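One contact in two related proteins. Structure 1 is DMATS type aromatic prenyltransferase from Micromonospora olivasterospora, which probably transfers a dimethylallyl group to the 6-position of the tryptophan indole, as a 6-dimethylallyl tryptophan synthase: PDB 6ZRY (chain A, 1.65 Å), residues 278-283 and 325-330. Structure 2 is DMATS type aromatic prenyltransferase from Streptomyces coelicolor: PDB 6ZRZ (chain B, 1.70 Å), residues 275-280 and 322-327. Both blocks share one frame: the second was fitted to the first on N, CA, C and O of the twelve residues, RMSD 0.14 Å. Numbering follows each deposited sequence.

Structure 1 (6ZRY); sequences VPIRSY and GLIAHV. With TRP (tryptophan), chain C.
Arg281 NH1 donates a hydrogen bond of 2.8 Å to Ala328 O, which lies in the guanidinium plane, while the donor stands above the carbonyl plane. NH2 donates a hydrogen bond of 3.0 Å to carboxylate OXT of the bound tryptophan, and NE forms a salt bridge with Asp56. The chain gets there by placing CG between the backbone N and the carbonyl carbon (chi1 66°) and then running extended to NE. Its CB lies 3.6 Å from CA of Gly325, whose positive phi favours glycine. The imidazole of His329 carries the ligand's indole over one face, with CZ2 above the ring centre, and its ND1 lies 3.9 Å from Pro279 CB. Ile280 CG2 meets Ile327 CG2 at 3.8 Å. In this ABBA barrel, strand 273-278 ends at Val278, which forms an antiparallel hydrogen-bonded pair with Val330 on strand 327-333; both valines, compact and apolar, pack on Phe242 and Ala246 of helix 236-247, while Arg281 and His329 line the tryptophan pocket.

Structure 2 (6ZRZ); sequences IPVRDY and GLIAYL. With TRP (tryptophan), chain D.
Carboxylate oxygen O of the bound tryptophan is gripped by hydrogen bonds from two side chains, Tyr326 OH at 2.6 Å and Arg278 NH2 at 3.1 Å. NH1 of the same guanidinium gives a 2.8 Å hydrogen bond to Ala325 O, which lies in the guanidinium plane, while the donor stands above the carbonyl plane. Asp59 adds a salt bridge to NH2. With CG between the backbone N and the carbonyl carbon (chi1 60°), the arginine runs extended to NE, its CB 3.9 Å from CA of Gly322, whose positive phi favours glycine. The phenol ring of Tyr326 carries the indole over one face, with CH2 above the ring centre, and its CE1 lies 3.6 Å from Pro276 CB. Val277 CG1 meets Ile324 CG2 at 3.7 Å. Ile275 and Leu327 form an antiparallel hydrogen-bonded pair, and their branched apolar side chains pack on Phe235 of helix 229-240. Tyrosine suits this pocket wall, since it gives a flat face to the indole and a hydroxyl to the carboxylate.

How the two compare
The sharpest difference is at the pocket wall, where His329(A) stands at the position of Tyr326(B). The CB atoms coincide, but chi1 is -51° in His329(A) and -76° in Tyr326(B). CE1 of His329(A) and CE2 of Tyr326(B) are 0.5 Å apart after superposition, and the two rings overlap in part beside the ligand. CE1 and OH of Tyr326(B) have no counterpart in His329(A), and it is this OH that hydrogen-bonds the carboxylate of the bound tryptophan. The longer phenol thus adds a grip on the amino acid end of the ligand, which may help to fix its position. Arg281(A) and Arg278(B) keep one place and bond the carbonyls of Ala328(A) and Ala325(B), and Pro279(A) and Pro276(B) both touch the ring.

Among the apolar side chains, CD1 of Ile280(A) has no counterpart in Val277(B). The branches near CB superpose: CG2 of Ile280(A) and CG1 of Val277(B) are 0.3 Å apart, CG1 of Ile280(A) and CG2 of Val277(B) 0.1 Å apart. Val330(A) corresponds to Leu327(B); beyond the coinciding CB atoms, the outer carbons of neither match the other's. Leu327(B) CD2 gains a contact of 3.9 Å to Ile324(B) CG2, whereas Val330(A) CB is 5.3 Å from Ile327(A) CG2 at the closest; Ile327(A) and Ile324(B) themselves keep their place.

On the strand facing it, CG1 of Val278(A) and CG2 of Ile275(B) are 0.4 Å apart, CG2 of Val278(A) and CG1 of Ile275(B) 0.8 Å apart, and the backbone hydrogen bonds persist. Ser282(A) and Asp279(B), neither reaching the opposite segment, differ in chi1 (-172° against -79°), and Asp279(B) adds a carboxylate.

Structure 1 (6ZRY)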
loop_
_atom_site.group_PDB
_atom_site.type_symbol
_atom_site.label_atom_id
_atom_site.label_comp_id
_atom_site.label_asym_id
_atom_site.label_seq_id
_atom_site.Cartn_x
_atom_site.Cartn_y
_atom_site.Cartn_z
ATOM N N VAL A 278 6.117 -8.582 1.701
ATOM C CA VAL A 278 7.480 -8.678 2.232
ATOM C C VAL A 278 8.187 -7.353 1.970
ATOM O O VAL A 278 8.366 -6.963 0.798
ATOM C CB VAL A 278 8.252 -9.848 1.602
ATOM C CG1 VAL A 278 9.666 -9.930 2.131
ATOM C CG2 VAL A 278 7.516 -11.171 1.803
ATOM N N PRO A 279 8.713 -6.692 3.026
ATOM C CA PRO A 279 9.512 -5.469 2.865
ATOM C C PRO A 279 10.949 -5.863 2.506
ATOM O O PRO A 279 11.885 -5.738 3.329
ATOM C CB PRO A 279 9.376 -4.818 4.227
ATOM C CG PRO A 279 9.353 -6.007 5.174
ATOM C CD PRO A 279 8.561 -7.060 4.445
ATOM N N ILE A 280 11.087 -6.276 1.255
ATOM C CA ILE A 280 12.297 -6.928 0.692
ATOM C C ILE A 280 13.513 -6.037 0.877
ATOM O O ILE A 280 14.590 -6.579 1.085
ATOM C CB ILE A 280 12.053 -7.323 -0.762
ATOM C CG1 ILE A 280 13.257 -8.097 -1.319
ATOM C CG2 ILE A 280 11.689 -6.130 -1.616
ATOM C CD1 ILE A 280 12.952 -8.917 -2.507
ATOM N N ARG A 281 13.347 -4.701 0.876
ATOM C CA ARG A 281 14.467 -3.737 1.047
ATOM C C ARG A 281 15.218 -4.013 2.348
ATOM O O ARG A 281 16.409 -3.639 2.441
ATOM C CB ARG A 281 13.968 -2.291 1.060
ATOM C CG ARG A 281 13.085 -1.930 2.261
ATOM C CD ARG A 281 12.568 -0.533 2.016
ATOM N NE ARG A 281 11.791 0.098 3.049
ATOM C CZ ARG A 281 10.535 -0.193 3.383
ATOM N NH1 ARG A 281 9.875 -1.187 2.828
ATOM N NH2 ARG A 281 9.926 0.545 4.303
ATOM N N SER A 282 14.576 -4.628 3.324
ATOM C CA SER A 282 15.172 -4.890 4.668
ATOM C C SER A 282 16.022 -6.179 4.645
ATOM O O SER A 282 16.759 -6.398 5.599
ATOM C CB SER A 282 14.082 -4.955 5.703
ATOM O OG SER A 282 14.593 -5.020 7.017
ATOM N N TYR A 283 15.940 -6.989 3.591
ATOM C CA TYR A 283 16.476 -8.375 3.570
ATOM C C TYR A 283 17.412 -8.597 2.389
ATOM O O TYR A 283 17.683 -9.753 2.084
ATOM C CB TYR A 283 15.288 -9.344 3.626
ATOM C CG TYR A 283 14.494 -9.162 4.894
ATOM C CD1 TYR A 283 14.975 -9.638 6.102
ATOM C CD2 TYR A 283 13.321 -8.408 4.915
ATOM C CE1 TYR A 283 14.280 -9.459 7.286
ATOM C CE2 TYR A 283 12.616 -8.208 6.094
ATOM C CZ TYR A 283 13.098 -8.726 7.288
ATOM O OH TYR A 283 12.415 -8.522 8.459
ATOM N N GLY A 325 16.234 -0.216 -1.418
ATOM C CA GLY A 325 14.941 0.423 -1.099
ATOM C C GLY A 325 14.202 0.965 -2.323
ATOM O O GLY A 325 13.085 1.454 -2.138
ATOM N N LEU A 326 14.783 0.925 -3.531
ATOM C CA LEU A 326 13.991 1.202 -4.751
ATOM C C LEU A 326 12.851 0.197 -4.783
ATOM O O LEU A 326 11.688 0.609 -4.878
ATOM C CB LEU A 326 14.834 1.092 -6.029
ATOM C CG LEU A 326 14.009 1.100 -7.311
ATOM C CD1 LEU A 326 13.298 2.420 -7.504
ATOM C CD2 LEU A 326 14.860 0.765 -8.507
ATOM N N ILE A 327 13.178 -1.089 -4.676
ATOM C CA ILE A 327 12.153 -2.148 -4.536
ATOM C C ILE A 327 11.818 -2.230 -3.042
ATOM O O ILE A 327 12.558 -2.845 -2.294
ATOM C CB ILE A 327 12.621 -3.480 -5.143
ATOM C CG1 ILE A 327 13.085 -3.289 -6.588
ATOM C CG2 ILE A 327 11.509 -4.518 -5.033
ATOM C CD1 ILE A 327 13.648 -4.530 -7.229
ATOM N N ALA A 328 10.760 -1.542 -2.634
ATOM C CA ALA A 328 10.447 -1.315 -1.220
ATOM C C ALA A 328 9.776 -2.560 -0.612
ATOM O O ALA A 328 10.047 -2.901 0.560
ATOM C CB ALA A 328 9.540 -0.109 -1.105
ATOM N N HIS A 329 8.898 -3.153 -1.375
ATOM C CA HIS A 329 8.079 -4.322 -1.003
ATOM C C HIS A 329 7.863 -5.209 -2.225
ATOM O O HIS A 329 7.927 -4.713 -3.374
ATOM C CB HIS A 329 6.712 -3.929 -0.457
ATOM C CG HIS A 329 6.714 -2.920 0.625
ATOM N ND1 HIS A 329 6.640 -3.276 1.940
ATOM C CD2 HIS A 329 6.724 -1.569 0.595
ATOM C CE1 HIS A 329 6.611 -2.169 2.694
ATOM N NE2 HIS A 329 6.677 -1.114 1.892
ATOM N N VAL A 330 7.561 -6.471 -1.982
ATOM C CA VAL A 330 6.968 -7.347 -3.014
ATOM C C VAL A 330 5.870 -8.149 -2.344
ATOM O O VAL A 330 6.043 -8.515 -1.154
ATOM C CB VAL A 330 8.026 -8.251 -3.690
ATOM C CG1 VAL A 330 8.663 -9.195 -2.708
ATOM C CG2 VAL A 330 7.413 -9.005 -4.868
HETATM N N TRP C . 6.441 2.975 3.933
HETATM C CA TRP C . 5.492 2.363 4.926
HETATM C C TRP C . 6.024 0.997 5.367
HETATM O O TRP C . 5.516 0.434 6.354
HETATM C CB TRP C . 4.066 2.262 4.351
HETATM C CG TRP C . 3.931 1.379 3.150
HETATM C CD1 TRP C . 4.176 1.713 1.845
HETATM C CD2 TRP C . 3.499 0.005 3.136
HETATM N NE1 TRP C . 3.933 0.638 1.029
HETATM C CE2 TRP C . 3.506 -0.419 1.787
HETATM C CE3 TRP C . 3.093 -0.903 4.126
HETATM C CZ2 TRP C . 3.146 -1.714 1.409
HETATM C CZ3 TRP C . 2.736 -2.181 3.749
HETATM C CH2 TRP C . 2.756 -2.575 2.409
HETATM O OXT TRP C . 6.966 0.450 4.751
#

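Structure 2 (6ZRZ)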
loop_
_atom_site.group_PDB
_atom_site.type_symbol
_atom_site.label_atom_id
_atom_site.label_comp_id
_atom_site.label_asym_id
_atom_site.label_seq_id
_atom_site.Cartn_x
_atom_site.Cartn_y
_atom_site.Cartn_z
ATOM N N ILE B 275 5.980 -8.499 1.753
ATOM C CA ILE B 275 7.311 -8.639 2.368
ATOM C C ILE B 275 8.174 -7.421 2.019
ATOM O O ILE B 275 8.391 -7.127 0.857
ATOM C CB ILE B 275 7.947 -9.969 1.955
ATOM C CG1 ILE B 275 7.094 -11.127 2.475
ATOM C CG2 ILE B 275 9.385 -10.029 2.450
ATOM C CD1 ILE B 275 7.584 -12.498 2.093
ATOM N N PRO B 276 8.672 -6.678 3.032
ATOM C CA PRO B 276 9.529 -5.501 2.810
ATOM C C PRO B 276 10.963 -5.899 2.438
ATOM O O PRO B 276 11.872 -5.777 3.218
ATOM C CB PRO B 276 9.469 -4.767 4.137
ATOM C CG PRO B 276 9.267 -5.890 5.137
ATOM C CD PRO B 276 8.446 -6.953 4.441
ATOM N N VAL B 277 11.112 -6.351 1.207
ATOM C CA VAL B 277 12.341 -6.956 0.664
ATOM C C VAL B 277 13.538 -6.023 0.888
ATOM O O VAL B 277 14.635 -6.537 0.989
ATOM C CB VAL B 277 12.155 -7.332 -0.819
ATOM C CG1 VAL B 277 11.985 -6.112 -1.728
ATOM C CG2 VAL B 277 13.293 -8.186 -1.311
ATOM N N ARG B 278 13.331 -4.697 0.939
ATOM C CA ARG B 278 14.425 -3.721 1.103
ATOM C C ARG B 278 15.209 -3.969 2.388
ATOM O O ARG B 278 16.376 -3.572 2.434
ATOM C CB ARG B 278 13.917 -2.278 1.127
ATOM C CG ARG B 278 12.928 -1.948 2.237
ATOM C CD ARG B 278 12.337 -0.602 1.891
ATOM N NE ARG B 278 11.454 0.011 2.895
ATOM C CZ ARG B 278 10.169 -0.271 3.104
ATOM N NH1 ARG B 278 9.592 -1.271 2.480
ATOM N NH2 ARG B 278 9.479 0.414 4.014
ATOM N N ASP B 279 14.603 -4.583 3.396
ATOM C CA ASP B 279 15.253 -4.860 4.692
ATOM C C ASP B 279 16.033 -6.166 4.667
ATOM O O ASP B 279 16.658 -6.461 5.707
ATOM C CB ASP B 279 14.219 -4.888 5.819
ATOM C CG ASP B 279 13.784 -3.524 6.301
ATOM O OD1 ASP B 279 14.081 -2.499 5.617
ATOM O OD2 ASP B 279 13.108 -3.483 7.362
ATOM N N TYR B 280 16.039 -6.911 3.552
ATOM C CA TYR B 280 16.488 -8.338 3.513
ATOM C C TYR B 280 17.451 -8.583 2.345
ATOM O O TYR B 280 17.717 -9.732 2.039
ATOM C CB TYR B 280 15.266 -9.265 3.457
ATOM C CG TYR B 280 14.365 -9.087 4.640
ATOM C CD1 TYR B 280 14.787 -9.444 5.907
ATOM C CD2 TYR B 280 13.120 -8.491 4.529
ATOM C CE1 TYR B 280 14.001 -9.232 7.025
ATOM C CE2 TYR B 280 12.310 -8.288 5.639
ATOM C CZ TYR B 280 12.750 -8.678 6.897
ATOM O OH TYR B 280 12.002 -8.457 8.017
ATOM N N GLY B 322 16.406 -0.036 -1.493
ATOM C CA GLY B 322 15.150 0.627 -1.096
ATOM C C GLY B 322 14.305 1.029 -2.286
ATOM O O GLY B 322 13.125 1.379 -2.087
ATOM N N LEU B 323 14.850 0.940 -3.496
ATOM C CA LEU B 323 14.087 1.208 -4.727
ATOM C C LEU B 323 12.928 0.207 -4.839
ATOM O O LEU B 323 11.773 0.645 -5.019
ATOM C CB LEU B 323 15.022 1.141 -5.924
ATOM C CG LEU B 323 14.455 1.716 -7.197
ATOM C CD1 LEU B 323 14.055 3.175 -6.992
ATOM C CD2 LEU B 323 15.463 1.578 -8.338
ATOM N N ILE B 324 13.190 -1.082 -4.680
ATOM C CA ILE B 324 12.111 -2.076 -4.512
ATOM C C ILE B 324 11.807 -2.144 -3.009
ATOM O O ILE B 324 12.559 -2.791 -2.273
ATOM C CB ILE B 324 12.438 -3.449 -5.116
ATOM C CG1 ILE B 324 12.808 -3.346 -6.598
ATOM C CG2 ILE B 324 11.281 -4.384 -4.898
ATOM C CD1 ILE B 324 13.238 -4.673 -7.224
ATOM N N ALA B 325 10.706 -1.534 -2.591
ATOM C CA ALA B 325 10.355 -1.402 -1.166
ATOM C C ALA B 325 9.715 -2.694 -0.653
ATOM O O ALA B 325 10.111 -3.180 0.434
ATOM C CB ALA B 325 9.463 -0.234 -0.966
ATOM N N TYR B 326 8.718 -3.196 -1.362
ATOM C CA TYR B 326 7.983 -4.424 -1.008
ATOM C C TYR B 326 7.795 -5.283 -2.247
ATOM O O TYR B 326 7.708 -4.785 -3.367
ATOM C CB TYR B 326 6.562 -4.164 -0.495
ATOM C CG TYR B 326 6.434 -3.648 0.899
ATOM C CD1 TYR B 326 6.234 -4.505 1.962
ATOM C CD2 TYR B 326 6.542 -2.305 1.164
ATOM C CE1 TYR B 326 6.077 -4.033 3.262
ATOM C CE2 TYR B 326 6.441 -1.810 2.456
ATOM C CZ TYR B 326 6.205 -2.679 3.520
ATOM O OH TYR B 326 6.107 -2.199 4.812
ATOM N N LEU B 327 7.678 -6.568 -2.018
ATOM C CA LEU B 327 7.079 -7.491 -2.974
ATOM C C LEU B 327 5.836 -8.072 -2.347
ATOM O O LEU B 327 5.821 -8.283 -1.128
ATOM C CB LEU B 327 8.067 -8.600 -3.327
ATOM C CG LEU B 327 9.335 -8.166 -4.032
ATOM C CD1 LEU B 327 10.269 -9.357 -4.164
ATOM C CD2 LEU B 327 9.032 -7.529 -5.388
HETATM N N TRP D . 6.196 2.856 3.699
HETATM C CA TRP D . 5.167 2.389 4.662
HETATM C C TRP D . 5.556 1.024 5.249
HETATM O O TRP D . 6.546 0.368 4.851
HETATM C CB TRP D . 3.778 2.345 4.016
HETATM C CG TRP D . 3.681 1.543 2.751
HETATM C CD1 TRP D . 3.892 1.985 1.470
HETATM C CD2 TRP D . 3.338 0.149 2.639
HETATM N NE1 TRP D . 3.709 0.957 0.580
HETATM C CE2 TRP D . 3.354 -0.176 1.264
HETATM C CE3 TRP D . 2.995 -0.844 3.562
HETATM C CZ2 TRP D . 3.062 -1.458 0.797
HETATM C CZ3 TRP D . 2.701 -2.106 3.102
HETATM C CH2 TRP D . 2.750 -2.414 1.740
HETATM O OXT TRP D . 4.850 0.552 6.171
#